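VP1 (Polyomavirus HPyV7, PDB 4PCH) forms the pentameric building blocks of the icosahedral viral capsid and, as the major capsid protein, probably mediates attachment to host-cell receptors. Local coordinates at residues A99-R105 with L238-L244; A111-G115 with V233-G237; I131-P137 with P149-A155; D78-V82 with R267-K272. All blocks are in the same frame, centred on the assembly; numbering follows the deposited sequence.

Overall arrangement
All four contacts belong to the jelly-roll VP1 subunit, and along the chain they are nested: contact 4 closes the widest loop, with contacts 1, 2 and 3 successively inside it. Contacts 1 and 2 are neighbours, centres about 10 Å apart, joined by Ser101 to Thr236 and by Gly102 to Ala111, and both reach a second subunit. Contact 4 lies on the opposite side of the chain's centre, about 47 Å from contact 2 between centres, yet strands 224-236 and 253-271 are adjacent in one antiparallel sheet. Contact 3, about 27 Å from contact 2 between centres, meets the third subunit. The connecting loops thus build pentamer interfaces, whereas no other chain of the assembly touches contact 4.

Contact 1 (A99-R105 with L238-L244); sequences ASSGYQR and LPGLPTL
Loop 238-244, which follows strand 224-236, runs alongside 99-105 with the register advancing in step: CA-CA is 4.4 Å for Ser100 and Pro239, 5.0 Å for Tyr103 and Pro242, and 5.4 Å for Gln104 and Thr243. A type II turn spans Leu238 to Leu241. Leu238 O lies 3.4 Å from Gly102 CA, and Pro239 CA sits 3.3 Å from Ala99 O. Gly240, at positive phi (73/16), gives a weak hydrogen bond from its N to Ala99 O (3.5 Å), while a water joins Gly240 O to Tyr103 OH. Leu241 O accepts from Tyr103 N (3.0 Å); it also lies 3.3 Å from Gly102 CA, where a side chain would clash. Pro242 forms the single backbone bridge with Tyr103 and makes a CH-pi contact, its CA 4.0 Å from the ring centroid of Tyr103 (chi1 p). Its CB lies 3.7 Å from Arg105 NH2, over one guanidinium face; NH2 itself hydrogen-bonds to Tyr248 OH. Thr243 N donates to Tyr103 O (2.8 Å), and its OG1 bonds to Arg252. Leu244 CD1 packs 3.8 Å from Gln104 CD, and Gln104 OE1 hydrogen-bonds to Asn107. Tyr103 touches Met49 of a second subunit, and Pro239 touches Asp136 there, so the two segments contribute to the pentamer interface. All three direct hydrogen bonds across the contact thus join main-chain atoms, while waters add side-chain links, and glycine and proline set the backbone shape that allows the close approach.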
# COMPACT_ATOMS: atom_id res chain seq x y z
N ALA B 99 -16.09 -17.09 12.85
CA ALA B 99 -16.56 -18.50 13.06
C ALA B 99 -16.97 -19.17 11.76
O ALA B 99 -16.86 -20.38 11.62
CB ALA B 99 -17.71 -18.59 14.06
N SER B 100 -17.38 -18.38 10.77
CA SER B 100 -17.84 -18.92 9.53
C SER B 100 -16.76 -19.63 8.70
O SER B 100 -17.10 -20.36 7.78
CB SER B 100 -18.39 -17.80 8.67
OG SER B 100 -17.35 -16.91 8.31
N SER B 101 -15.48 -19.39 9.00
CA SER B 101 -14.41 -19.84 8.11
C SER B 101 -13.43 -20.82 8.72
O SER B 101 -12.42 -21.12 8.10
CB SER B 101 -13.68 -18.63 7.54
OG SER B 101 -14.52 -17.97 6.63
N GLY B 102 -13.77 -21.35 9.88
CA GLY B 102 -13.01 -22.48 10.45
C GLY B 102 -11.78 -22.04 11.21
O GLY B 102 -11.53 -20.83 11.40
N TYR B 103 -10.98 -23.00 11.64
CA TYR B 103 -9.82 -22.69 12.46
C TYR B 103 -8.60 -23.46 11.98
O TYR B 103 -8.73 -24.50 11.36
CB TYR B 103 -10.09 -22.98 13.93
CG TYR B 103 -10.42 -24.39 14.27
CD1 TYR B 103 -9.41 -25.32 14.59
CD2 TYR B 103 -11.74 -24.83 14.34
CE1 TYR B 103 -9.72 -26.62 14.90
CE2 TYR B 103 -12.05 -26.14 14.68
CZ TYR B 103 -11.04 -27.03 14.96
OH TYR B 103 -11.35 -28.32 15.29
N GLN B 104 -7.43 -22.91 12.28
CA GLN B 104 -6.17 -23.48 11.86
C GLN B 104 -5.47 -23.91 13.14
O GLN B 104 -5.06 -23.05 13.96
CB GLN B 104 -5.33 -22.45 11.12
CG GLN B 104 -3.96 -22.94 10.72
CD GLN B 104 -3.15 -21.86 10.01
OE1 GLN B 104 -3.28 -20.68 10.30
NE2 GLN B 104 -2.25 -22.28 9.14
N ARG B 105 -5.32 -25.21 13.30
CA ARG B 105 -4.66 -25.74 14.51
C ARG B 105 -3.25 -25.23 14.70
O ARG B 105 -2.86 -24.88 15.83
CB ARG B 105 -4.65 -27.26 14.50
CG ARG B 105 -6.01 -27.85 14.77
CD ARG B 105 -5.90 -29.32 15.10
NE ARG B 105 -7.23 -29.86 15.35
CZ ARG B 105 -7.93 -30.64 14.52
NH1 ARG B 105 -9.12 -31.06 14.91
NH2 ARG B 105 -7.44 -31.05 13.35
N LEU B 238 -15.06 -24.64 6.27
CA LEU B 238 -16.43 -24.65 6.79
C LEU B 238 -16.47 -24.18 8.25
O LEU B 238 -15.48 -24.28 8.97
CB LEU B 238 -17.01 -26.06 6.74
CG LEU B 238 -16.91 -26.74 5.38
CD1 LEU B 238 -17.54 -28.14 5.45
CD2 LEU B 238 -17.48 -25.93 4.25
N PRO B 239 -17.64 -23.70 8.71
CA PRO B 239 -17.73 -23.24 10.11
C PRO B 239 -17.39 -24.24 11.18
O PRO B 239 -17.87 -25.37 11.17
CB PRO B 239 -19.19 -22.77 10.23
CG PRO B 239 -19.55 -22.39 8.84
CD PRO B 239 -18.85 -23.37 7.95
N GLY B 240 -16.55 -23.82 12.15
CA GLY B 240 -16.34 -24.60 13.35
C GLY B 240 -15.50 -25.86 13.16
O GLY B 240 -15.53 -26.78 13.97
N LEU B 241 -14.80 -25.91 12.03
CA LEU B 241 -14.04 -27.12 11.64
C LEU B 241 -12.60 -26.77 11.27
O LEU B 241 -12.31 -25.63 10.89
CB LEU B 241 -14.72 -27.80 10.44
CG LEU B 241 -16.04 -28.52 10.77
CD1 LEU B 241 -16.77 -28.89 9.48
CD2 LEU B 241 -15.79 -29.73 11.65
N PRO B 242 -11.71 -27.76 11.34
CA PRO B 242 -10.32 -27.46 11.04
C PRO B 242 -10.11 -27.24 9.56
O PRO B 242 -10.78 -27.86 8.71
CB PRO B 242 -9.55 -28.67 11.55
CG PRO B 242 -10.54 -29.77 11.54
CD PRO B 242 -11.89 -29.16 11.77
N THR B 243 -9.20 -26.34 9.25
CA THR B 243 -8.84 -26.04 7.88
C THR B 243 -7.37 -25.66 7.78
O THR B 243 -6.66 -25.65 8.78
CB THR B 243 -9.81 -25.02 7.24
OG1 THR B 243 -9.61 -24.95 5.82
CG2 THR B 243 -9.67 -23.64 7.85
N LEU B 244 -6.95 -25.34 6.57
CA LEU B 244 -5.56 -25.02 6.26
C LEU B 244 -4.60 -26.13 6.68
O LEU B 244 -3.46 -25.88 7.09
CB LEU B 244 -5.15 -23.66 6.83
CG LEU B 244 -5.83 -22.45 6.21
CD1 LEU B 244 -5.50 -21.23 7.05
CD2 LEU B 244 -5.46 -22.25 4.75
O HOH W 1 -13.85 -29.24 15.15
O HOH W 2 -1.70 -25.24 9.04
O HOH W 3 -5.91 -27.01 11.09

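Contact 2 (A111-G115 with V233-G237); sequences AGIEG and VGMTG
Ile113, Met235 and Glu114 carry most of this buried contact, where 111-115 meets the end of strand 224-236 in a single antiparallel bridge. Glu114 and Met235 are a hydrogen-bonded pair, CA-CA 5.5 Å: Glu114 N donates to Met235 O (3.3 Å) and Met235 N to Glu114 O (2.9 Å). The end-to-end directions of 112-115 and 233-236 differ by 117°, so the pairing stops at a single bridge. Ile113 (m,m) lies across the strand, with CD1 3.5 Å from Thr236 CB, CG2 4.2 Å from Val233 CG1 and CG2 3.8 Å from Gly234 CA; its own CA is 3.5 Å from Met235 O. At Gly234 a side chain would clash with Ile113 CG2 and Glu114 O. Val233 and Gly234 both face Gln255, a classic beta bulge in the jelly-roll sheet. The Met235 side chain leads away from 111-115, and packs on Leu110 of a third subunit. Glu114 (chi1 p, chi2 m) turns its carboxylate back along its own segment and forms a salt bridge with Arg252. A water spans Gly112 O (2.8 Å) and Gly237 N (3.0 Å). The bridge therefore satisfies main-chain polarity, Ile113 supplies apolar packing against Val233, Gly234 and Thr236, and the buried carboxylate is balanced by an arginine.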
# COMPACT_ATOMS: atom_id res chain seq x y z
N ALA B 111 -9.04 -19.27 11.05
CA ALA B 111 -8.39 -19.28 9.74
C ALA B 111 -8.65 -18.03 8.92
O ALA B 111 -7.76 -17.50 8.23
CB ALA B 111 -8.85 -20.52 8.97
N GLY B 112 -9.89 -17.54 8.98
CA GLY B 112 -10.34 -16.44 8.13
C GLY B 112 -10.28 -16.75 6.64
O GLY B 112 -9.97 -17.88 6.23
N ILE B 113 -10.60 -15.75 5.84
CA ILE B 113 -10.52 -15.87 4.39
C ILE B 113 -9.11 -15.57 3.93
O ILE B 113 -8.50 -14.60 4.40
CB ILE B 113 -11.46 -14.88 3.69
CG1 ILE B 113 -12.90 -15.08 4.16
CG2 ILE B 113 -11.33 -14.99 2.18
CD1 ILE B 113 -13.49 -16.44 3.82
N GLU B 114 -8.57 -16.36 3.01
CA GLU B 114 -7.30 -16.02 2.38
C GLU B 114 -7.18 -16.70 1.04
O GLU B 114 -7.88 -17.64 0.75
CB GLU B 114 -6.08 -16.40 3.26
CG GLU B 114 -6.01 -17.88 3.65
CD GLU B 114 -7.04 -18.29 4.70
OE1 GLU B 114 -7.12 -17.60 5.74
OE2 GLU B 114 -7.77 -19.30 4.52
N GLY B 115 -6.24 -16.21 0.25
CA GLY B 115 -5.92 -16.83 -1.03
C GLY B 115 -6.11 -15.90 -2.21
O GLY B 115 -6.06 -14.69 -2.09
N VAL B 233 -13.18 -13.13 -3.05
CA VAL B 233 -12.47 -12.59 -1.90
C VAL B 233 -11.38 -13.54 -1.42
O VAL B 233 -10.43 -13.11 -0.78
CB VAL B 233 -13.44 -12.24 -0.74
CG1 VAL B 233 -12.72 -11.48 0.35
CG2 VAL B 233 -14.62 -11.43 -1.21
N GLY B 234 -11.49 -14.83 -1.75
CA GLY B 234 -10.45 -15.82 -1.45
C GLY B 234 -11.07 -17.18 -1.25
O GLY B 234 -12.12 -17.46 -1.86
N MET B 235 -10.46 -18.01 -0.42
CA MET B 235 -11.04 -19.32 -0.07
C MET B 235 -11.31 -19.43 1.44
O MET B 235 -10.79 -18.64 2.26
CB MET B 235 -10.15 -20.45 -0.57
CG MET B 235 -10.14 -20.58 -2.10
SD MET B 235 -9.18 -22.05 -2.57
CE MET B 235 -10.58 -23.13 -2.93
N THR B 236 -12.10 -20.43 1.79
CA THR B 236 -12.59 -20.64 3.14
C THR B 236 -12.75 -22.10 3.46
O THR B 236 -12.95 -22.93 2.57
CB THR B 236 -13.94 -19.90 3.37
OG1 THR B 236 -14.31 -19.99 4.76
CG2 THR B 236 -15.06 -20.44 2.51
N GLY B 237 -12.59 -22.42 4.75
CA GLY B 237 -13.08 -23.67 5.32
C GLY B 237 -14.53 -23.54 5.76
O GLY B 237 -15.15 -22.45 5.68
O HOH W 4 -10.61 -20.55 6.01

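Contact 3 (I131-P137 with P149-A155); sequences IGINPDP and PGNSDVA
An Asx turn at Asn134 shapes the loop that leaves strand 129-132: Asn134 OD1 (chi1 t) accepts from Asp136 N at 2.8 Å. Across it, Asn134 N donates to Ser152 O (2.9 Å), while Ile133 CA approaches the same Ser152 O at 3.3 Å and Asp153 CA lies 3.2 Å from Asn134 O. CA-CA is 4.0 Å between Gly132 and Pro149, where a side chain on the glycine would clash with Pro149 O, and 4.9 Å between Pro135 and Asp153. Ile131 and Gly132 end strand 129-132, the middle strand of a small antiparallel sheet with 161-163 and 174-176, separate from the large jelly-roll sheet; the loops that follow meet a third subunit, where Asp153 O bonds to Ser42 and Ile133 packs on Tyr258. Ile133 (m,m) reaches Val154 O with CD1 at 3.3 Å, and Pro137 CG touches Asn151 O at 3.4 Å. One water links Gly132 O, Pro149 O and Ser152 N; another joins Pro135 O to Asp153 OD2.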
# COMPACT_ATOMS: atom_id res chain seq x y z
N ILE B 131 -11.79 -12.40 -23.79
CA ILE B 131 -10.90 -13.31 -24.48
C ILE B 131 -10.81 -14.60 -23.67
O ILE B 131 -10.66 -14.58 -22.43
CB ILE B 131 -9.49 -12.71 -24.66
CG1 ILE B 131 -9.53 -11.32 -25.28
CG2 ILE B 131 -8.63 -13.65 -25.50
CD1 ILE B 131 -8.18 -10.66 -25.33
N GLY B 132 -10.94 -15.72 -24.36
CA GLY B 132 -10.82 -17.04 -23.72
C GLY B 132 -9.37 -17.47 -23.65
O GLY B 132 -8.70 -17.49 -24.67
N ILE B 133 -8.87 -17.76 -22.44
CA ILE B 133 -7.49 -18.20 -22.28
C ILE B 133 -7.47 -19.37 -21.32
O ILE B 133 -8.00 -19.27 -20.23
CB ILE B 133 -6.60 -17.10 -21.63
CG1 ILE B 133 -6.59 -15.86 -22.52
CG2 ILE B 133 -5.19 -17.64 -21.41
CD1 ILE B 133 -5.78 -16.01 -23.78
N ASN B 134 -6.89 -20.47 -21.77
CA ASN B 134 -6.61 -21.58 -20.85
C ASN B 134 -5.12 -21.45 -20.48
O ASN B 134 -4.28 -21.55 -21.36
CB ASN B 134 -6.89 -22.93 -21.50
CG ASN B 134 -6.73 -24.09 -20.51
OD1 ASN B 134 -5.92 -24.02 -19.60
ND2 ASN B 134 -7.54 -25.14 -20.68
N PRO B 135 -4.81 -21.21 -19.18
CA PRO B 135 -3.42 -21.02 -18.77
C PRO B 135 -2.56 -22.25 -18.98
O PRO B 135 -1.33 -22.14 -19.06
CB PRO B 135 -3.52 -20.64 -17.28
CG PRO B 135 -4.79 -21.25 -16.83
CD PRO B 135 -5.72 -21.09 -18.02
N ASP B 136 -3.19 -23.43 -19.11
CA ASP B 136 -2.44 -24.62 -19.44
C ASP B 136 -3.32 -25.55 -20.27
O ASP B 136 -4.01 -26.41 -19.71
CB ASP B 136 -1.94 -25.33 -18.18
CG ASP B 136 -1.01 -26.50 -18.51
OD1 ASP B 136 -1.02 -27.03 -19.64
OD2 ASP B 136 -0.26 -26.94 -17.62
N PRO B 137 -3.35 -25.32 -21.58
CA PRO B 137 -4.29 -26.01 -22.48
C PRO B 137 -4.17 -27.54 -22.44
O PRO B 137 -5.16 -28.23 -22.68
CB PRO B 137 -3.88 -25.48 -23.87
CG PRO B 137 -3.23 -24.15 -23.60
CD PRO B 137 -2.49 -24.38 -22.32
N PRO B 149 -12.90 -21.94 -22.91
CA PRO B 149 -12.15 -20.84 -23.51
C PRO B 149 -11.37 -21.18 -24.76
O PRO B 149 -10.71 -20.29 -25.30
CB PRO B 149 -11.14 -20.50 -22.42
CG PRO B 149 -10.80 -21.83 -21.86
CD PRO B 149 -12.14 -22.52 -21.78
N GLY B 150 -11.38 -22.45 -25.19
CA GLY B 150 -10.54 -22.87 -26.31
C GLY B 150 -9.13 -23.16 -25.83
O GLY B 150 -8.90 -23.37 -24.64
N ASN B 151 -8.17 -23.14 -26.76
CA ASN B 151 -6.88 -23.77 -26.51
C ASN B 151 -5.69 -22.83 -26.51
O ASN B 151 -4.55 -23.31 -26.58
CB ASN B 151 -6.63 -24.86 -27.53
CG ASN B 151 -7.66 -25.96 -27.47
OD1 ASN B 151 -8.12 -26.35 -26.38
ND2 ASN B 151 -8.01 -26.49 -28.63
N SER B 152 -5.93 -21.53 -26.45
CA SER B 152 -4.83 -20.58 -26.42
C SER B 152 -4.47 -20.19 -25.00
O SER B 152 -5.37 -19.87 -24.18
CB SER B 152 -5.15 -19.30 -27.18
OG SER B 152 -3.93 -18.55 -27.29
N ASP B 153 -3.16 -20.19 -24.71
CA ASP B 153 -2.66 -19.67 -23.43
C ASP B 153 -2.15 -18.22 -23.54
O ASP B 153 -1.68 -17.64 -22.57
CB ASP B 153 -1.54 -20.58 -22.86
CG ASP B 153 -0.26 -20.53 -23.67
OD1 ASP B 153 -0.31 -20.29 -24.88
OD2 ASP B 153 0.81 -20.77 -23.11
N VAL B 154 -2.28 -17.63 -24.73
CA VAL B 154 -1.88 -16.24 -24.93
C VAL B 154 -3.00 -15.51 -25.65
O VAL B 154 -3.77 -16.11 -26.42
CB VAL B 154 -0.58 -16.09 -25.74
CG1 VAL B 154 0.60 -16.58 -24.90
CG2 VAL B 154 -0.64 -16.83 -27.05
N ALA B 155 -3.01 -14.20 -25.47
CA ALA B 155 -4.03 -13.32 -26.02
C ALA B 155 -3.71 -12.90 -27.43
O ALA B 155 -3.69 -11.69 -27.77
CB ALA B 155 -4.19 -12.12 -25.09
O HOH W 5 -8.45 -19.59 -26.44
O HOH W 6 -9.53 -25.33 -22.78
O HOH W 7 0.91 -22.36 -20.73

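Contact 4 (D78-V82 with R267-K272); sequences DTMIV and RQRRIK
Four backbone hydrogen bonds pair the start of strand 79-93 with the end of strand 253-271. Met80 N donates to Ile271 O (2.9 Å) and Ile271 N to Met80 O (2.8 Å); Val82 N donates to Arg269 O and Arg269 N to Val82 O (both 2.9 Å). This is antiparallel pairing in the large sheet of the VP1 jelly roll: the short axes are 160° apart in direction and approach to 4.6 Å. Met80 and Ile271, like Val82 and Arg269, are hydrogen-bonded pairs with CA-CA 5.5 Å, and Ile81 with Arg270 is the non-hydrogen-bonded pair between them, CA-CA 4.3 Å. Arg267 and Arg269 turn to a salt bridge each with Glu84 of the same strand 79-93. A weak hydrogen bond runs from Arg270 NH2 to Thr79 OG1 (3.0 Å), the threonine also bonding to Cys76. Asp78 OD2 and Lys272 NZ, at 4.2 Å, are beyond salt-bridge range. Lys272 is the last modelled residue of this truncated chain. On the face of Met80, Val82, Arg269 and Ile271, Ile271 (chi1 p) places CG1 4.0 Å from Met80 CG, and its CD1 is 3.9 Å from Val82 CG1. The other face carries Ile81 and Arg270, where Ile81 CD1 sits over the guanidinium, 3.4 Å from Arg270 NH1.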
# COMPACT_ATOMS: atom_id res chain seq x y z
N ASP B 78 -31.42 11.98 -39.21
CA ASP B 78 -30.19 11.23 -39.09
C ASP B 78 -29.66 11.29 -37.67
O ASP B 78 -28.53 10.86 -37.40
CB ASP B 78 -29.13 11.80 -40.05
CG ASP B 78 -28.94 13.31 -39.91
OD1 ASP B 78 -29.80 13.98 -39.29
OD2 ASP B 78 -27.94 13.83 -40.46
N THR B 79 -30.47 11.80 -36.75
CA THR B 79 -30.04 11.88 -35.35
C THR B 79 -31.01 11.16 -34.42
O THR B 79 -32.20 11.01 -34.73
CB THR B 79 -29.90 13.34 -34.89
OG1 THR B 79 -31.20 13.89 -34.70
CG2 THR B 79 -29.13 14.19 -35.92
N MET B 80 -30.50 10.71 -33.29
CA MET B 80 -31.38 10.25 -32.25
C MET B 80 -30.87 10.60 -30.87
O MET B 80 -29.67 10.82 -30.66
CB MET B 80 -31.67 8.74 -32.36
CG MET B 80 -30.54 7.81 -32.04
SD MET B 80 -30.89 6.01 -32.05
CE MET B 80 -32.67 5.93 -31.79
N ILE B 81 -31.79 10.63 -29.92
CA ILE B 81 -31.47 10.82 -28.51
C ILE B 81 -31.35 9.47 -27.82
O ILE B 81 -32.25 8.63 -27.93
CB ILE B 81 -32.58 11.64 -27.81
CG1 ILE B 81 -32.74 13.02 -28.45
CG2 ILE B 81 -32.22 11.84 -26.34
CD1 ILE B 81 -33.95 13.77 -27.96
N VAL B 82 -30.26 9.26 -27.09
CA VAL B 82 -30.07 8.03 -26.29
C VAL B 82 -29.66 8.40 -24.87
O VAL B 82 -29.18 9.52 -24.63
CB VAL B 82 -28.97 7.12 -26.89
CG1 VAL B 82 -29.33 6.68 -28.30
CG2 VAL B 82 -27.62 7.83 -26.93
N ARG B 267 -27.84 10.67 -18.51
CA ARG B 267 -28.41 11.89 -19.09
C ARG B 267 -28.69 11.57 -20.56
O ARG B 267 -28.40 10.47 -21.03
CB ARG B 267 -27.44 13.09 -18.97
CG ARG B 267 -26.14 12.91 -19.74
CD ARG B 267 -25.05 13.86 -19.29
NE ARG B 267 -23.79 13.54 -19.96
CZ ARG B 267 -22.58 13.88 -19.52
NH1 ARG B 267 -22.44 14.63 -18.42
NH2 ARG B 267 -21.51 13.49 -20.20
N GLN B 268 -29.30 12.49 -21.27
CA GLN B 268 -29.59 12.28 -22.68
C GLN B 268 -28.57 12.94 -23.58
O GLN B 268 -28.13 14.07 -23.32
CB GLN B 268 -31.00 12.75 -22.99
CG GLN B 268 -32.05 11.92 -22.28
CD GLN B 268 -33.48 12.33 -22.59
OE1 GLN B 268 -33.75 13.20 -23.43
NE2 GLN B 268 -34.42 11.68 -21.93
N ARG B 269 -28.26 12.27 -24.67
CA ARG B 269 -27.25 12.72 -25.64
C ARG B 269 -27.80 12.50 -27.03
O ARG B 269 -28.33 11.42 -27.32
CB ARG B 269 -25.97 11.91 -25.42
CG ARG B 269 -24.82 12.17 -26.39
CD ARG B 269 -24.12 13.49 -26.14
NE ARG B 269 -23.16 13.36 -25.05
CZ ARG B 269 -22.03 14.05 -24.93
NH1 ARG B 269 -21.25 13.83 -23.88
NH2 ARG B 269 -21.66 14.95 -25.84
N ARG B 270 -27.69 13.50 -27.90
CA ARG B 270 -28.03 13.30 -29.32
C ARG B 270 -26.80 12.76 -30.07
O ARG B 270 -25.65 13.15 -29.82
CB ARG B 270 -28.63 14.57 -29.97
CG ARG B 270 -29.65 14.19 -31.08
CD ARG B 270 -30.38 15.33 -31.78
NE ARG B 270 -31.72 15.64 -31.24
CZ ARG B 270 -32.86 14.97 -31.48
NH1 ARG B 270 -33.98 15.41 -30.90
NH2 ARG B 270 -32.93 13.86 -32.24
N ILE B 271 -27.03 11.77 -30.92
CA ILE B 271 -25.98 11.18 -31.76
C ILE B 271 -26.45 11.21 -33.22
O ILE B 271 -27.66 11.23 -33.51
CB ILE B 271 -25.58 9.77 -31.27
CG1 ILE B 271 -26.75 8.80 -31.41
CG2 ILE B 271 -25.10 9.80 -29.82
CD1 ILE B 271 -26.49 7.39 -30.93
N LYS B 272 -25.49 11.24 -34.14
CA LYS B 272 -25.75 11.41 -35.57
C LYS B 272 -24.94 10.43 -36.40
O LYS B 272 -23.88 9.97 -35.95
CB LYS B 272 -25.37 12.85 -36.00
CG LYS B 272 -25.66 13.20 -37.45
CD LYS B 272 -25.21 14.61 -37.78
CE LYS B 272 -25.41 14.94 -39.26
NZ LYS B 272 -24.32 15.80 -39.79